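Local coordinates for FMN-dependent NADH-azoreductase 1 (Bacillus anthracis, PDB 3U7I), which probably uses FMN and NADH to reduce quinones, protecting against thiol-specific stress, and to cleave the azo bond of aromatic azo compounds, at residues H29-E32 with S33-L37; T60-S63 with A64-K67. All coordinates share one frame; numbering follows the deposited sequence.

Contact 1. Residues H29-E32 with S33-L37; sequences HFLE and SYKEL
Phe30 O takes the amide of Tyr34 in the shortest of the backbone bonds along this length of helix, Tyr34 N to Phe30 O at 2.7 Å, with the donor nearly on the line of the carbonyl. Ser33 N to His29 O and Lys35 N to Leu31 O continue the i to i+4 pattern. It slackens at the next step, where Glu36 N lies 3.5 Å from Glu32 O in a weak, bent bond.

Phe30 and Tyr34 both have CG anti to the backbone N (chi1 167° for Phe30, -167° for Tyr34). Their rings therefore leave the helix together, nearly parallel, with planes 19° apart, but displaced, so that little of one covers the other. Phe30 CZ sits over one face of Tyr34, 3.8 Å from its CG, while Tyr34 CB makes a CH-pi contact 4.2 Å from the Phe30 ring centroid. Both rings are buried against strands 97-103 and 143-149, and Tyr34 OH is hydrogen-bonded to Thr7 OG1.

A quarter-turn round the helix, Lys35 folds its aliphatic chain back across Leu31, bringing CE to 3.6 Å from Leu31 CG; a bend at its last torsion turns the ammonium aside. Both side chains also touch Ile44 of strand 43-48. On the exposed side, Glu32 OE2 and Glu36 OE2 stand 4.6 Å apart, like charges that would probably disfavour each other mildly. His29 faces helix 195-214, stacking on Tyr203 and hydrogen-bonding Glu207 through NE2.

Phe30, Leu31 and Tyr34 turned to the sheet, the glutamates outward and Lys35 at the border mark the amphipathic crossover helix of a beta-alpha-beta unit, here helix 22-37 joining strands 6-11 and 43-48 in the flavodoxin-like fold.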
loop_
_atom_site.group_PDB
_atom_site.type_symbol
_atom_site.label_atom_id
_atom_site.label_comp_id
_atom_site.label_asym_id
_atom_site.label_seq_id
_atom_site.Cartn_x
_atom_site.Cartn_y
_atom_site.Cartn_z
ATOM N N HIS C 29 6.628 19.445 15.839
ATOM C CA HIS C 29 7.748 19.603 16.757
ATOM C C HIS C 29 9.065 19.497 15.983
ATOM O O HIS C 29 9.966 20.319 16.173
ATOM C CB HIS C 29 7.689 18.554 17.867
ATOM C CG HIS C 29 8.627 18.822 19.004
ATOM N ND1 HIS C 29 8.363 19.756 19.982
ATOM C CD2 HIS C 29 9.828 18.277 19.316
ATOM C CE1 HIS C 29 9.363 19.775 20.847
ATOM N NE2 HIS C 29 10.268 18.891 20.462
ATOM N N PHE C 30 9.167 18.489 15.111
ATOM C CA PHE C 30 10.322 18.356 14.226
ATOM C C PHE C 30 10.555 19.632 13.408
ATOM O O PHE C 30 11.675 20.150 13.360
ATOM C CB PHE C 30 10.191 17.151 13.278
ATOM C CG PHE C 30 11.193 17.167 12.145
ATOM C CD1 PHE C 30 12.500 16.736 12.345
ATOM C CD2 PHE C 30 10.840 17.649 10.890
ATOM C CE1 PHE C 30 13.428 16.770 11.306
ATOM C CE2 PHE C 30 11.764 17.693 9.854
ATOM C CZ PHE C 30 13.058 17.249 10.061
ATOM N N LEU C 31 9.499 20.134 12.770
ATOM C CA LEU C 31 9.643 21.249 11.838
ATOM C C LEU C 31 10.112 22.526 12.529
ATOM O O LEU C 31 10.945 23.266 11.994
ATOM C CB LEU C 31 8.341 21.491 11.070
ATOM C CG LEU C 31 8.444 22.450 9.876
ATOM C CD1 LEU C 31 9.379 21.898 8.806
ATOM C CD2 LEU C 31 7.067 22.738 9.293
ATOM N N GLU C 32 9.578 22.779 13.719
ATOM C CA GLU C 32 9.997 23.925 14.520
ATOM C C GLU C 32 11.480 23.821 14.864
ATOM O O GLU C 32 12.243 24.776 14.706
ATOM C CB GLU C 32 9.161 24.003 15.796
ATOM C CG GLU C 32 9.475 25.200 16.680
ATOM C CD GLU C 32 8.630 25.239 17.947
ATOM O OE1 GLU C 32 7.720 24.391 18.098
ATOM O OE2 GLU C 32 8.881 26.123 18.795
ATOM N N SER C 33 11.879 22.642 15.327
ATOM C CA SER C 33 13.271 22.348 15.663
ATOM C C SER C 33 14.212 22.454 14.445
ATOM O O SER C 33 15.279 23.086 14.513
ATOM C CB SER C 33 13.352 20.951 16.292
ATOM O OG SER C 33 14.668 20.634 16.698
ATOM N N TYR C 34 13.801 21.838 13.340
ATOM C CA TYR C 34 14.540 21.886 12.082
ATOM C C TYR C 34 14.752 23.321 11.607
ATOM O O TYR C 34 15.877 23.711 11.275
ATOM C CB TYR C 34 13.767 21.102 11.027
ATOM C CG TYR C 34 14.513 20.778 9.752
ATOM C CD1 TYR C 34 15.730 20.096 9.779
ATOM C CD2 TYR C 34 13.963 21.089 8.515
ATOM C CE1 TYR C 34 16.402 19.762 8.597
ATOM C CE2 TYR C 34 14.620 20.760 7.330
ATOM C CZ TYR C 34 15.840 20.096 7.377
ATOM O OH TYR C 34 16.486 19.774 6.200
ATOM N N LYS C 35 13.669 24.101 11.570
ATOM C CA LYS C 35 13.732 25.479 11.082
ATOM C C LYS C 35 14.744 26.359 11.836
ATOM O O LYS C 35 15.255 27.331 11.280
ATOM C CB LYS C 35 12.343 26.124 11.088
ATOM C CG LYS C 35 11.426 25.669 9.958
ATOM C CD LYS C 35 10.162 26.524 9.916
ATOM C CE LYS C 35 9.073 25.900 9.047
ATOM N NZ LYS C 35 9.103 26.305 7.609
ATOM N N GLU C 36 15.040 26.007 13.087
ATOM C CA GLU C 36 16.024 26.740 13.892
ATOM C C GLU C 36 17.455 26.452 13.470
ATOM O O GLU C 36 18.350 27.269 13.694
ATOM C CB GLU C 36 15.916 26.347 15.363
ATOM C CG GLU C 36 14.703 26.866 16.094
ATOM C CD GLU C 36 14.598 26.276 17.487
ATOM O OE1 GLU C 36 15.646 25.869 18.043
ATOM O OE2 GLU C 36 13.465 26.208 18.019
ATOM N N LEU C 37 17.676 25.275 12.894
ATOM C CA LEU C 37 19.033 24.801 12.629
ATOM C C LEU C 37 19.479 24.895 11.160
ATOM O O LEU C 37 20.673 25.008 10.883
ATOM C CB LEU C 37 19.204 23.365 13.150
ATOM C CG LEU C 37 18.960 23.147 14.645
ATOM C CD1 LEU C 37 18.896 21.658 14.943
ATOM C CD2 LEU C 37 20.024 23.832 15.492
#

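Contact 2. Residues T60-S63 with A64-K67; sequences TVLS and AWEK
Val61 CG1 rests over the centre of the six-membered ring of Trp65, 3.5 Å from its centroid and only 8° off the ring normal, a CH-pi contact made squarely on the face. The methyl stands anti to the backbone N (chi1 169°), and the indole, with CG beside its own backbone N (chi1 -78°), runs back toward the N-terminal end of the helix, its face against the methyl. Val61 O lies over the same indole near its root, 3.3 Å from Trp65 CG. Leu62 CD2 approaches obliquely and more loosely, 4.4 Å from Trp65 CE3.

The backbone sets this spacing: Trp65 N bonds to Val61 O at 2.8 Å, and the amides of Ala64, Glu66 and Lys67 reach the carbonyls of Thr60, Leu62 and Ser63 in the same i to i+4 fashion. On another side of the helix the extended Lys67 chain passes Ser63, CE coming to 3.8 Å from Ser63 OG. Their polar ends share Glu78: Ser63 OG is hydrogen-bonded to Glu78 OE2, and Lys67 NZ forms a salt bridge with OE1.

Farther out, Met85 of helix 76-94 touches both Val61 and Trp65, and Leu62 packs on Lys15 of the second subunit. The chemistry thus divides by side: dispersion and CH-pi contact hold the indole, while a carboxylate gripped by hydroxyl and ammonium ties helix 59-68 to helix 76-94.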
loop_
_atom_site.group_PDB
_atom_site.type_symbol
_atom_site.label_atom_id
_atom_site.label_comp_id
_atom_site.label_asym_id
_atom_site.label_seq_id
_atom_site.Cartn_x
_atom_site.Cartn_y
_atom_site.Cartn_z
ATOM N N THR C 60 -6.862 5.583 -17.554
ATOM C CA THR C 60 -6.421 6.755 -18.306
ATOM C C THR C 60 -4.906 6.952 -18.254
ATOM O O THR C 60 -4.296 7.288 -19.259
ATOM C CB THR C 60 -7.140 8.050 -17.850
ATOM O OG1 THR C 60 -8.556 7.863 -17.916
ATOM C CG2 THR C 60 -6.757 9.222 -18.745
ATOM N N VAL C 61 -4.305 6.744 -17.080
ATOM C CA VAL C 61 -2.855 6.877 -16.911
ATOM C C VAL C 61 -2.088 5.798 -17.699
ATOM O O VAL C 61 -1.067 6.089 -18.336
ATOM C CB VAL C 61 -2.450 6.840 -15.413
ATOM C CG1 VAL C 61 -0.932 6.719 -15.260
ATOM C CG2 VAL C 61 -2.974 8.070 -14.683
ATOM N N LEU C 62 -2.585 4.557 -17.648
ATOM C CA LEU C 62 -1.977 3.442 -18.373
ATOM C C LEU C 62 -2.067 3.675 -19.883
ATOM O O LEU C 62 -1.138 3.358 -20.631
ATOM C CB LEU C 62 -2.643 2.116 -17.989
ATOM C CG LEU C 62 -2.489 1.701 -16.525
ATOM C CD1 LEU C 62 -3.361 0.487 -16.188
ATOM C CD2 LEU C 62 -1.038 1.420 -16.238
ATOM N N SER C 63 -3.189 4.238 -20.316
ATOM C CA SER C 63 -3.366 4.645 -21.706
ATOM C C SER C 63 -2.379 5.759 -22.103
ATOM O O SER C 63 -1.732 5.694 -23.152
ATOM C CB SER C 63 -4.810 5.104 -21.924
ATOM O OG SER C 63 -4.980 5.682 -23.204
ATOM N N ALA C 64 -2.279 6.784 -21.262
ATOM C CA ALA C 64 -1.369 7.894 -21.495
ATOM C C ALA C 64 0.051 7.366 -21.628
ATOM O O ALA C 64 0.779 7.718 -22.562
ATOM C CB ALA C 64 -1.460 8.892 -20.361
ATOM N N TRP C 65 0.434 6.510 -20.689
ATOM C CA TRP C 65 1.784 5.965 -20.649
ATOM C C TRP C 65 2.114 5.113 -21.871
ATOM O O TRP C 65 3.223 5.174 -22.400
ATOM C CB TRP C 65 1.996 5.182 -19.353
ATOM C CG TRP C 65 2.254 6.073 -18.169
ATOM C CD1 TRP C 65 2.488 7.419 -18.197
ATOM C CD2 TRP C 65 2.309 5.685 -16.789
ATOM N NE1 TRP C 65 2.686 7.894 -16.922
ATOM C CE2 TRP C 65 2.584 6.851 -16.038
ATOM C CE3 TRP C 65 2.151 4.469 -16.114
ATOM C CZ2 TRP C 65 2.706 6.835 -14.641
ATOM C CZ3 TRP C 65 2.276 4.458 -14.724
ATOM C CH2 TRP C 65 2.549 5.633 -14.007
ATOM N N GLU C 66 1.147 4.326 -22.323
ATOM C CA GLU C 66 1.344 3.488 -23.495
ATOM C C GLU C 66 1.538 4.333 -24.749
ATOM O O GLU C 66 2.370 4.011 -25.599
ATOM C CB GLU C 66 0.152 2.553 -23.682
ATOM C CG GLU C 66 0.279 1.636 -24.876
ATOM C CD GLU C 66 -1.045 1.021 -25.252
ATOM O OE1 GLU C 66 -2.067 1.744 -25.202
ATOM O OE2 GLU C 66 -1.069 -0.185 -25.586
ATOM N N LYS C 67 0.759 5.407 -24.860
ATOM C CA LYS C 67 0.867 6.330 -25.989
ATOM C C LYS C 67 2.205 7.074 -25.976
ATOM O O LYS C 67 2.862 7.213 -27.010
ATOM C CB LYS C 67 -0.286 7.336 -25.977
ATOM C CG LYS C 67 -1.661 6.722 -26.183
ATOM C CD LYS C 67 -2.709 7.821 -26.286
ATOM C CE LYS C 67 -4.095 7.263 -26.547
ATOM N NZ LYS C 67 -5.123 8.336 -26.459
#

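Both contacts are short lengths of one helix each, bonded i to i+4 and partly buried, on opposite sides of the chain's centre, about 41 Å apart between centres. Contact 1 sits nearer the middle, its aromatic face on the central parallel sheet, helix 195-214 alongside. Contact 2 is more peripheral, on a short helix that leans on helix 76-94 and reaches the second subunit. Their aromatic chemistry differs accordingly: two displaced, near-parallel rings against strands in the first, one indole faced by a valine methyl in the second. Each bonds a glutamate of a neighbouring helix, through His29 in contact 1 and Ser63 with Lys67 in contact 2; only contact 1 has an exposed pair of like charges.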